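Long-range contacts in transcriptional regulators (LACI-FAMILY TRANSCRIPTIONAL REGULATORY PROTEIN) (Corynebacterium glutamicum, PDB 3GYB), which probably acts as a LacI-family transcription factor that binds regulatory DNA, and binds a magnesium ion: residues 8-13 and 63-68; 122-127 and 150-155; 98-103 and 259-264. All coordinates share one frame; numbering follows the deposited sequence.

Interaction 1 of 3, residues 8-13 and 63-68; sequences IAVLID and GIIIAQ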
loop_
_atom_site.group_PDB
_atom_site.type_symbol
_atom_site.label_atom_id
_atom_site.label_comp_id
_atom_site.label_asym_id
_atom_site.label_seq_id
_atom_site.Cartn_x
_atom_site.Cartn_y
_atom_site.Cartn_z
ATOM N N ILE A 8 11.770 -14.417 11.971
ATOM C CA ILE A 8 10.397 -14.267 12.425
ATOM C C ILE A 8 9.555 -14.093 11.172
ATOM O O ILE A 8 9.804 -13.188 10.377
ATOM C CB ILE A 8 10.217 -13.019 13.326
ATOM C CG1 ILE A 8 11.060 -13.157 14.595
ATOM C CG2 ILE A 8 8.743 -12.838 13.676
ATOM C CD1 ILE A 8 10.663 -14.326 15.480
ATOM N N ALA A 9 8.579 -14.974 10.988
ATOM C CA ALA A 9 7.696 -14.904 9.830
ATOM C C ALA A 9 6.510 -14.017 10.188
ATOM O O ALA A 9 5.940 -14.142 11.268
ATOM C CB ALA A 9 7.212 -16.302 9.453
ATOM N N VAL A 10 6.149 -13.115 9.283
ATOM C CA VAL A 10 5.025 -12.226 9.517
ATOM C C VAL A 10 3.981 -12.482 8.435
ATOM O O VAL A 10 4.252 -12.302 7.246
ATOM C CB VAL A 10 5.472 -10.748 9.472
ATOM C CG1 VAL A 10 4.292 -9.839 9.785
ATOM C CG2 VAL A 10 6.598 -10.520 10.477
ATOM N N LEU A 11 2.791 -12.908 8.846
ATOM C CA LEU A 11 1.726 -13.201 7.894
ATOM C C LEU A 11 0.694 -12.090 7.764
ATOM O O LEU A 11 0.087 -11.675 8.752
ATOM C CB LEU A 11 1.014 -14.504 8.282
ATOM C CG LEU A 11 1.715 -15.824 7.948
ATOM C CD1 LEU A 11 3.047 -15.934 8.681
ATOM C CD2 LEU A 11 0.800 -16.970 8.335
ATOM N N ILE A 12 0.502 -11.601 6.541
ATOM C CA ILE A 12 -0.494 -10.566 6.289
ATOM C C ILE A 12 -1.373 -11.070 5.156
ATOM O O ILE A 12 -1.021 -12.038 4.482
ATOM C CB ILE A 12 0.141 -9.226 5.873
ATOM C CG1 ILE A 12 0.933 -9.408 4.579
ATOM C CG2 ILE A 12 1.026 -8.703 7.000
ATOM C CD1 ILE A 12 1.340 -8.095 3.930
ATOM N N ASP A 13 -2.512 -10.428 4.938
ATOM C CA ASP A 13 -3.408 -10.881 3.887
ATOM C C ASP A 13 -3.139 -10.366 2.487
ATOM O O ASP A 13 -3.038 -11.148 1.545
ATOM C CB ASP A 13 -4.860 -10.531 4.220
ATOM C CG ASP A 13 -5.445 -11.421 5.284
ATOM O OD1 ASP A 13 -5.315 -12.654 5.154
ATOM O OD2 ASP A 13 -6.037 -10.887 6.241
ATOM N N GLY A 63 9.869 -17.731 15.535
ATOM C CA GLY A 63 8.557 -17.288 15.968
ATOM C C GLY A 63 7.740 -16.812 14.782
ATOM O O GLY A 63 8.284 -16.593 13.696
ATOM N N ILE A 64 6.438 -16.649 14.985
ATOM C CA ILE A 64 5.554 -16.212 13.911
ATOM C C ILE A 64 4.547 -15.172 14.386
ATOM O O ILE A 64 3.931 -15.328 15.434
ATOM C CB ILE A 64 4.754 -17.417 13.338
ATOM C CG1 ILE A 64 5.717 -18.485 12.821
ATOM C CG2 ILE A 64 3.815 -16.956 12.225
ATOM C CD1 ILE A 64 5.034 -19.808 12.494
ATOM N N ILE A 65 4.402 -14.095 13.622
ATOM C CA ILE A 65 3.411 -13.084 13.949
ATOM C C ILE A 65 2.311 -13.314 12.917
ATOM O O ILE A 65 2.567 -13.257 11.713
ATOM C CB ILE A 65 3.957 -11.639 13.782
ATOM C CG1 ILE A 65 5.029 -11.349 14.835
ATOM C CG2 ILE A 65 2.806 -10.642 13.898
ATOM C CD1 ILE A 65 4.508 -11.322 16.277
ATOM N N ILE A 66 1.103 -13.608 13.380
ATOM C CA ILE A 66 -0.010 -13.841 12.470
ATOM C C ILE A 66 -0.898 -12.607 12.428
ATOM O O ILE A 66 -1.651 -12.333 13.364
ATOM C CB ILE A 66 -0.849 -15.056 12.909
ATOM C CG1 ILE A 66 0.043 -16.296 12.975
ATOM C CG2 ILE A 66 -1.990 -15.284 11.932
ATOM C CD1 ILE A 66 -0.665 -17.525 13.505
ATOM N N ALA A 67 -0.794 -11.854 11.338
ATOM C CA ALA A 67 -1.591 -10.645 11.172
ATOM C C ALA A 67 -2.560 -10.846 10.014
ATOM O O ALA A 67 -2.850 -9.917 9.259
ATOM C CB ALA A 67 -0.683 -9.454 10.912
ATOM N N GLN A 68 -3.036 -12.081 9.884
ATOM C CA GLN A 68 -3.988 -12.477 8.848
ATOM C C GLN A 68 -5.304 -12.850 9.515
ATOM O O GLN A 68 -5.340 -13.170 10.707
ATOM C CB GLN A 68 -3.481 -13.704 8.081
ATOM C CG GLN A 68 -2.432 -13.439 7.013
ATOM C CD GLN A 68 -1.940 -14.721 6.359
ATOM O OE1 GLN A 68 -1.165 -14.692 5.396
ATOM N NE2 GLN A 68 -2.382 -15.858 6.887
HETATM O O HOH W 1 -3.673 -8.755 6.987
#

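Interaction 2 of 3, residues 122-127 and 150-155; sequences AHLRVG and LSNDYL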
loop_
_atom_site.group_PDB
_atom_site.type_symbol
_atom_site.label_atom_id
_atom_site.label_comp_id
_atom_site.label_asym_id
_atom_site.label_seq_id
_atom_site.Cartn_x
_atom_site.Cartn_y
_atom_site.Cartn_z
ATOM N N ALA A 122 -24.570 5.180 6.923
ATOM C CA ALA A 122 -24.407 3.833 6.395
ATOM C C ALA A 122 -23.020 3.288 6.704
ATOM O O ALA A 122 -22.063 4.047 6.859
ATOM C CB ALA A 122 -24.647 3.827 4.895
ATOM N N HIS A 123 -22.925 1.966 6.788
ATOM C CA HIS A 123 -21.662 1.294 7.071
ATOM C C HIS A 123 -21.265 0.366 5.934
ATOM O O HIS A 123 -22.084 -0.417 5.454
ATOM C CB HIS A 123 -21.786 0.469 8.356
ATOM C CG HIS A 123 -20.585 -0.374 8.664
ATOM N ND1 HIS A 123 -19.349 0.165 8.948
ATOM C CD2 HIS A 123 -20.446 -1.716 8.784
ATOM C CE1 HIS A 123 -18.502 -0.808 9.237
ATOM N NE2 HIS A 123 -19.143 -1.959 9.145
ATOM N N LEU A 124 -20.018 0.470 5.485
ATOM C CA LEU A 124 -19.519 -0.421 4.440
ATOM C C LEU A 124 -18.782 -1.513 5.195
ATOM O O LEU A 124 -17.735 -1.265 5.788
ATOM C CB LEU A 124 -18.556 0.315 3.505
ATOM C CG LEU A 124 -19.217 1.352 2.605
ATOM C CD1 LEU A 124 -18.159 2.088 1.793
ATOM C CD2 LEU A 124 -20.209 0.648 1.687
ATOM N N ARG A 125 -19.320 -2.724 5.180
ATOM C CA ARG A 125 -18.695 -3.798 5.934
ATOM C C ARG A 125 -17.699 -4.687 5.208
ATOM O O ARG A 125 -17.628 -4.708 3.982
ATOM C CB ARG A 125 -19.773 -4.666 6.605
ATOM C CG ARG A 125 -20.793 -5.270 5.674
ATOM C CD ARG A 125 -21.928 -5.949 6.456
ATOM N NE ARG A 125 -21.443 -6.912 7.444
ATOM C CZ ARG A 125 -22.222 -7.768 8.102
ATOM N NH1 ARG A 125 -23.530 -7.787 7.878
ATOM N NH2 ARG A 125 -21.693 -8.611 8.980
ATOM N N VAL A 126 -16.924 -5.407 6.013
ATOM C CA VAL A 126 -15.904 -6.343 5.557
ATOM C C VAL A 126 -16.168 -7.650 6.310
ATOM O O VAL A 126 -16.567 -7.625 7.473
ATOM C CB VAL A 126 -14.493 -5.818 5.894
ATOM C CG1 VAL A 126 -13.448 -6.858 5.541
ATOM C CG2 VAL A 126 -14.232 -4.527 5.132
ATOM N N GLY A 127 -15.936 -8.785 5.654
ATOM C CA GLY A 127 -16.205 -10.070 6.279
ATOM C C GLY A 127 -15.189 -10.657 7.244
ATOM O O GLY A 127 -15.300 -11.825 7.619
ATOM N N LEU A 150 -27.794 1.117 8.847
ATOM C CA LEU A 150 -27.881 0.705 7.457
ATOM C C LEU A 150 -26.486 0.279 7.033
ATOM O O LEU A 150 -25.520 1.004 7.262
ATOM C CB LEU A 150 -28.348 1.861 6.571
ATOM C CG LEU A 150 -28.312 1.599 5.062
ATOM C CD1 LEU A 150 -29.274 0.477 4.696
ATOM C CD2 LEU A 150 -28.686 2.872 4.323
ATOM N N SER A 151 -26.384 -0.902 6.432
ATOM C CA SER A 151 -25.099 -1.420 5.973
ATOM C C SER A 151 -25.319 -2.207 4.694
ATOM O O SER A 151 -26.445 -2.621 4.398
ATOM C CB SER A 151 -24.484 -2.360 7.019
ATOM O OG SER A 151 -24.328 -1.725 8.274
ATOM N N ASN A 152 -24.250 -2.409 3.932
ATOM C CA ASN A 152 -24.360 -3.199 2.716
ATOM C C ASN A 152 -24.232 -4.656 3.169
ATOM O O ASN A 152 -24.007 -4.916 4.351
ATOM C CB ASN A 152 -23.269 -2.799 1.706
ATOM C CG ASN A 152 -21.861 -3.012 2.228
ATOM O OD1 ASN A 152 -21.590 -2.838 3.411
ATOM N ND2 ASN A 152 -20.946 -3.373 1.328
ATOM N N ASP A 153 -24.389 -5.601 2.251
ATOM C CA ASP A 153 -24.324 -7.022 2.599
ATOM C C ASP A 153 -22.976 -7.670 2.304
ATOM O O ASP A 153 -22.713 -8.802 2.716
ATOM C CB ASP A 153 -25.419 -7.772 1.848
ATOM C CG ASP A 153 -25.426 -7.445 0.372
ATOM O OD1 ASP A 153 -24.416 -7.740 -0.306
ATOM O OD2 ASP A 153 -26.434 -6.885 -0.107
ATOM N N TYR A 154 -22.133 -6.944 1.585
ATOM C CA TYR A 154 -20.809 -7.422 1.215
ATOM C C TYR A 154 -20.060 -8.036 2.393
ATOM O O TYR A 154 -19.782 -7.357 3.378
ATOM C CB TYR A 154 -19.993 -6.259 0.653
ATOM C CG TYR A 154 -18.606 -6.640 0.202
ATOM C CD1 TYR A 154 -18.407 -7.295 -1.010
ATOM C CD2 TYR A 154 -17.492 -6.344 0.984
ATOM C CE1 TYR A 154 -17.131 -7.644 -1.436
ATOM C CE2 TYR A 154 -16.209 -6.690 0.568
ATOM C CZ TYR A 154 -16.038 -7.341 -0.644
ATOM O OH TYR A 154 -14.775 -7.697 -1.062
ATOM N N LEU A 155 -19.727 -9.319 2.292
ATOM C CA LEU A 155 -18.985 -9.983 3.358
ATOM C C LEU A 155 -17.664 -10.520 2.816
ATOM O O LEU A 155 -17.110 -11.492 3.332
ATOM C CB LEU A 155 -19.809 -11.120 3.976
ATOM C CG LEU A 155 -20.189 -12.342 3.136
ATOM C CD1 LEU A 155 -20.795 -13.403 4.048
ATOM C CD2 LEU A 155 -21.172 -11.952 2.044
HETATM O O HOH W 2 -18.171 -2.878 1.769
HETATM O O HOH W 3 -25.233 -6.466 6.142
#

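Interaction 3 of 3, residues 98-103 and 259-264; sequences VANDDF and LQPSLI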
loop_
_atom_site.group_PDB
_atom_site.type_symbol
_atom_site.label_atom_id
_atom_site.label_comp_id
_atom_site.label_asym_id
_atom_site.label_seq_id
_atom_site.Cartn_x
_atom_site.Cartn_y
_atom_site.Cartn_z
ATOM N N VAL A 98 -2.763 -9.479 20.348
ATOM C CA VAL A 98 -2.641 -8.062 20.659
ATOM C C VAL A 98 -3.422 -7.381 19.543
ATOM O O VAL A 98 -3.156 -7.618 18.367
ATOM C CB VAL A 98 -1.175 -7.575 20.598
ATOM C CG1 VAL A 98 -1.123 -6.078 20.873
ATOM C CG2 VAL A 98 -0.319 -8.333 21.613
ATOM N N ALA A 99 -4.397 -6.559 19.910
ATOM C CA ALA A 99 -5.209 -5.861 18.923
ATOM C C ALA A 99 -5.874 -4.658 19.558
ATOM O O ALA A 99 -5.927 -4.536 20.781
ATOM C CB ALA A 99 -6.278 -6.797 18.361
ATOM N N ASN A 100 -6.378 -3.754 18.729
ATOM C CA ASN A 100 -7.062 -2.595 19.262
ATOM C C ASN A 100 -8.481 -3.048 19.576
ATOM O O ASN A 100 -8.888 -4.145 19.193
ATOM C CB ASN A 100 -7.067 -1.449 18.237
ATOM C CG ASN A 100 -8.186 -1.568 17.216
ATOM O OD1 ASN A 100 -8.475 -2.650 16.701
ATOM N ND2 ASN A 100 -8.809 -0.442 16.901
ATOM N N ASP A 101 -9.222 -2.216 20.295
ATOM C CA ASP A 101 -10.598 -2.540 20.636
ATOM C C ASP A 101 -11.480 -2.090 19.471
ATOM O O ASP A 101 -11.797 -0.907 19.359
ATOM C CB ASP A 101 -11.004 -1.795 21.905
ATOM C CG ASP A 101 -12.358 -2.218 22.419
ATOM O OD1 ASP A 101 -13.209 -2.635 21.604
ATOM O OD2 ASP A 101 -12.570 -2.118 23.644
ATOM N N ASP A 102 -11.865 -3.031 18.613
ATOM C CA ASP A 102 -12.699 -2.726 17.449
ATOM C C ASP A 102 -14.081 -2.213 17.815
ATOM O O ASP A 102 -14.651 -1.386 17.106
ATOM C CB ASP A 102 -12.850 -3.957 16.556
ATOM C CG ASP A 102 -11.586 -4.279 15.798
ATOM O OD1 ASP A 102 -11.071 -3.373 15.106
ATOM O OD2 ASP A 102 -11.114 -5.430 15.894
ATOM N N PHE A 103 -14.634 -2.718 18.912
ATOM C CA PHE A 103 -15.950 -2.264 19.332
ATOM C C PHE A 103 -15.885 -0.781 19.677
ATOM O O PHE A 103 -16.738 0.002 19.258
ATOM C CB PHE A 103 -16.428 -3.077 20.535
ATOM C CG PHE A 103 -16.668 -4.526 20.223
ATOM C CD1 PHE A 103 -17.662 -4.898 19.324
ATOM C CD2 PHE A 103 -15.892 -5.517 20.814
ATOM C CE1 PHE A 103 -17.881 -6.238 19.017
ATOM C CE2 PHE A 103 -16.105 -6.861 20.513
ATOM C CZ PHE A 103 -17.100 -7.221 19.614
ATOM N N LEU A 259 -5.297 -2.503 22.802
ATOM C CA LEU A 259 -4.945 -1.096 22.717
ATOM C C LEU A 259 -6.148 -0.242 22.355
ATOM O O LEU A 259 -7.053 -0.690 21.657
ATOM C CB LEU A 259 -3.816 -0.890 21.704
ATOM C CG LEU A 259 -2.470 -1.405 22.224
ATOM C CD1 LEU A 259 -2.171 -2.767 21.620
ATOM C CD2 LEU A 259 -1.376 -0.410 21.890
ATOM N N GLN A 260 -6.155 0.993 22.840
ATOM C CA GLN A 260 -7.262 1.895 22.571
ATOM C C GLN A 260 -7.148 2.628 21.242
ATOM O O GLN A 260 -6.096 3.173 20.903
ATOM C CB GLN A 260 -7.395 2.922 23.698
ATOM C CG GLN A 260 -7.748 2.312 25.041
ATOM C CD GLN A 260 -9.013 1.485 24.974
ATOM O OE1 GLN A 260 -9.023 0.314 25.360
ATOM N NE2 GLN A 260 -10.091 2.089 24.484
ATOM N N PRO A 261 -8.236 2.636 20.462
ATOM C CA PRO A 261 -8.227 3.328 19.172
ATOM C C PRO A 261 -8.576 4.791 19.436
ATOM O O PRO A 261 -8.985 5.148 20.544
ATOM C CB PRO A 261 -9.309 2.600 18.392
ATOM C CG PRO A 261 -10.326 2.315 19.460
ATOM C CD PRO A 261 -9.460 1.826 20.613
ATOM N N SER A 262 -8.416 5.642 18.428
ATOM C CA SER A 262 -8.726 7.053 18.594
ATOM C C SER A 262 -9.075 7.695 17.262
ATOM O O SER A 262 -8.666 7.221 16.207
ATOM C CB SER A 262 -7.541 7.786 19.232
ATOM O OG SER A 262 -6.350 7.579 18.489
ATOM N N LEU A 263 -9.850 8.770 17.326
ATOM C CA LEU A 263 -10.270 9.487 16.131
ATOM C C LEU A 263 -9.205 10.455 15.634
ATOM O O LEU A 263 -8.599 11.186 16.419
ATOM C CB LEU A 263 -11.554 10.269 16.428
ATOM C CG LEU A 263 -12.007 11.285 15.373
ATOM C CD1 LEU A 263 -12.477 10.556 14.122
ATOM C CD2 LEU A 263 -13.131 12.134 15.942
ATOM N N ILE A 264 -8.973 10.447 14.323
ATOM C CA ILE A 264 -8.026 11.368 13.713
ATOM C C ILE A 264 -8.859 12.126 12.697
ATOM O O ILE A 264 -9.287 11.566 11.686
ATOM C CB ILE A 264 -6.878 10.649 12.979
ATOM C CG1 ILE A 264 -6.028 9.858 13.979
ATOM C CG2 ILE A 264 -6.006 11.673 12.264
ATOM C CD1 ILE A 264 -4.861 9.124 13.341
#

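Interaction 1 of 3, residues 8-13 and 63-68
Residues 8-11 run alongside residues 63-66 as parallel neighbouring strands, their segment axes 4.7 Å apart at the closest and 12° apart in direction. Four backbone bonds tie them: Ala9 N to Gly63 O, Ile65 N to Ala9 O at 2.8 Å, Leu11 N to Ile65 O, and the more bent Ala67 N to Leu11 O. Ala9, Leu11, Ile64 and Ile66 occupy one face: Ile53 and Ala56 of helix 52-57 pack on Ala9 and Leu11, and Phe82 of strand 82-85 on Ile64 and Ile66. There Leu11 reaches diagonally back, CD1 lying 3.8 Å from Ile64 CG2, while its CB rests against the side chain of Gln68. On the face of Ile8, Val10 and Ile65, the chi2 of Ile8 (-63°) swings CD1 over the bare backbone of Gly63, 3.5 Å from Gly63 N. At the C-terminal end of both segments, Asp13 N donates to a water that sits 2.7 Å from Ala67 O, and Asp13 OD1 lies 3.5 Å from Gln68 CG. The contact is thus apolar in its side chains and backbone-bonded along the strands, as suits the buried sheet of a periplasmic-binding-protein-like lobe, turning polar at Asp13 and Gln68.

Interaction 2 of 3, residues 122-127 and 150-155
His123 pairs with Ser151 in a short stretch of parallel sheet, their CA atoms 4.5 Å apart. Of the backbone bonds, His123 N to Leu150 O is the firm one at 2.8 Å, and Asn152 N to His123 O is weak. At Leu124 and Arg125 the backbones spread apart and the Asn152 side chain bridges them: Arg125 N donates to Asn152 OD1 at 2.9 Å, on a lone pair in the amide plane and nearly straight at 165°. With CG set between its own backbone N and carbonyl carbon (chi1 61°), this amide reaches across the gap. The backbones close again where Gly127 CA meets Leu155 O at 3.4 Å. At the other end of the amide, ND2 donates to Glu166 OE1 and to a water that in turn donates to Arg125 O. A second water, at the edge of the Arg125 guanidinium, accepts from NH1 and donates to Asn152 O. In van der Waals contact, the aliphatic part of Arg125 lies against backbone oxygens, with CG 3.3 Å from Tyr154 O; Tyr154 presents its ring edge to Arg125 O, 3.4 Å from CD2. Ser151 OG lies at the edge of the His123 ring and 3.4 Å from His123 CB. These strands close a beta-alpha-beta unit whose connecting helix 129-144 packs on the His123 and Ser151 face through Phe135 and Phe138; helix 160-173 meets Ala122 and Leu124 on the other face, and strand 179-182 continues the sheet past strand 121-124, with Phe181 O bonded to His123 ND1.

Interaction 3 of 3, residues 98-103 and 259-264
Leu259 meets residues 98-101 with both its backbone and its side chain. Its N donates to Ala99 O at 2.9 Å, approaching 31° out of the carbonyl plane, and its O receives Asp101 N at 3.0 Å, nearly along the C=O axis, so the peptide units on both sides of Asn100 are gripped by one residue. The same oxygen also takes a CA-H...O contact from Asn100 CA, 3.1 Å away. Out at the tip, Leu259 CD1 presses on Val98 CG1 at 3.6 Å, and Asn237 of helix 231-246 touches both residues. This parallel bridge, Asn100 with Leu259, continues the pairing begun by the backbone bond between Ala99 and His257 and joins strand 97-100 to the broken strand 258-264, consistent with the crossing segments that link the two lobes of periplasmic-binding-protein-like folds. Past the bridge, Asp101 opens helix 102-115 as its N-cap. With CG anti to its backbone N (chi1 -173°), its carboxylate reaches Arg104 N through OD1. Pro261 packs beside this turn: CG lies 3.5 Å from Asp101 O and CD 4.1 Å from Asp101 CB. The Asn100 side chain crosses Pro261 at about a right angle and also contacts Asp229, a magnesium ligand.

All three contacts reach one sheet traced across the two lobes, and none touches another. Interactions 1 and 2 lie on opposite sides of the chain's centre, about 27 Å apart between centres, each within its own lobe; interaction 3 is about 20 Å from either, centre to centre, and lies nearer the middle of the chain. Along the sequence, interaction 1 closes first, and interaction 2 is then nested inside the long loop that interaction 3 closes. Asp212, Asp229 and Ser231 bind the magnesium ion. The Asn100 side chain of interaction 3 is about 8 Å from the ion and the Ala67 side chain of interaction 1 about 12 Å, whereas the Val126 side chain of interaction 2 is about 8 Å from that of Asp212.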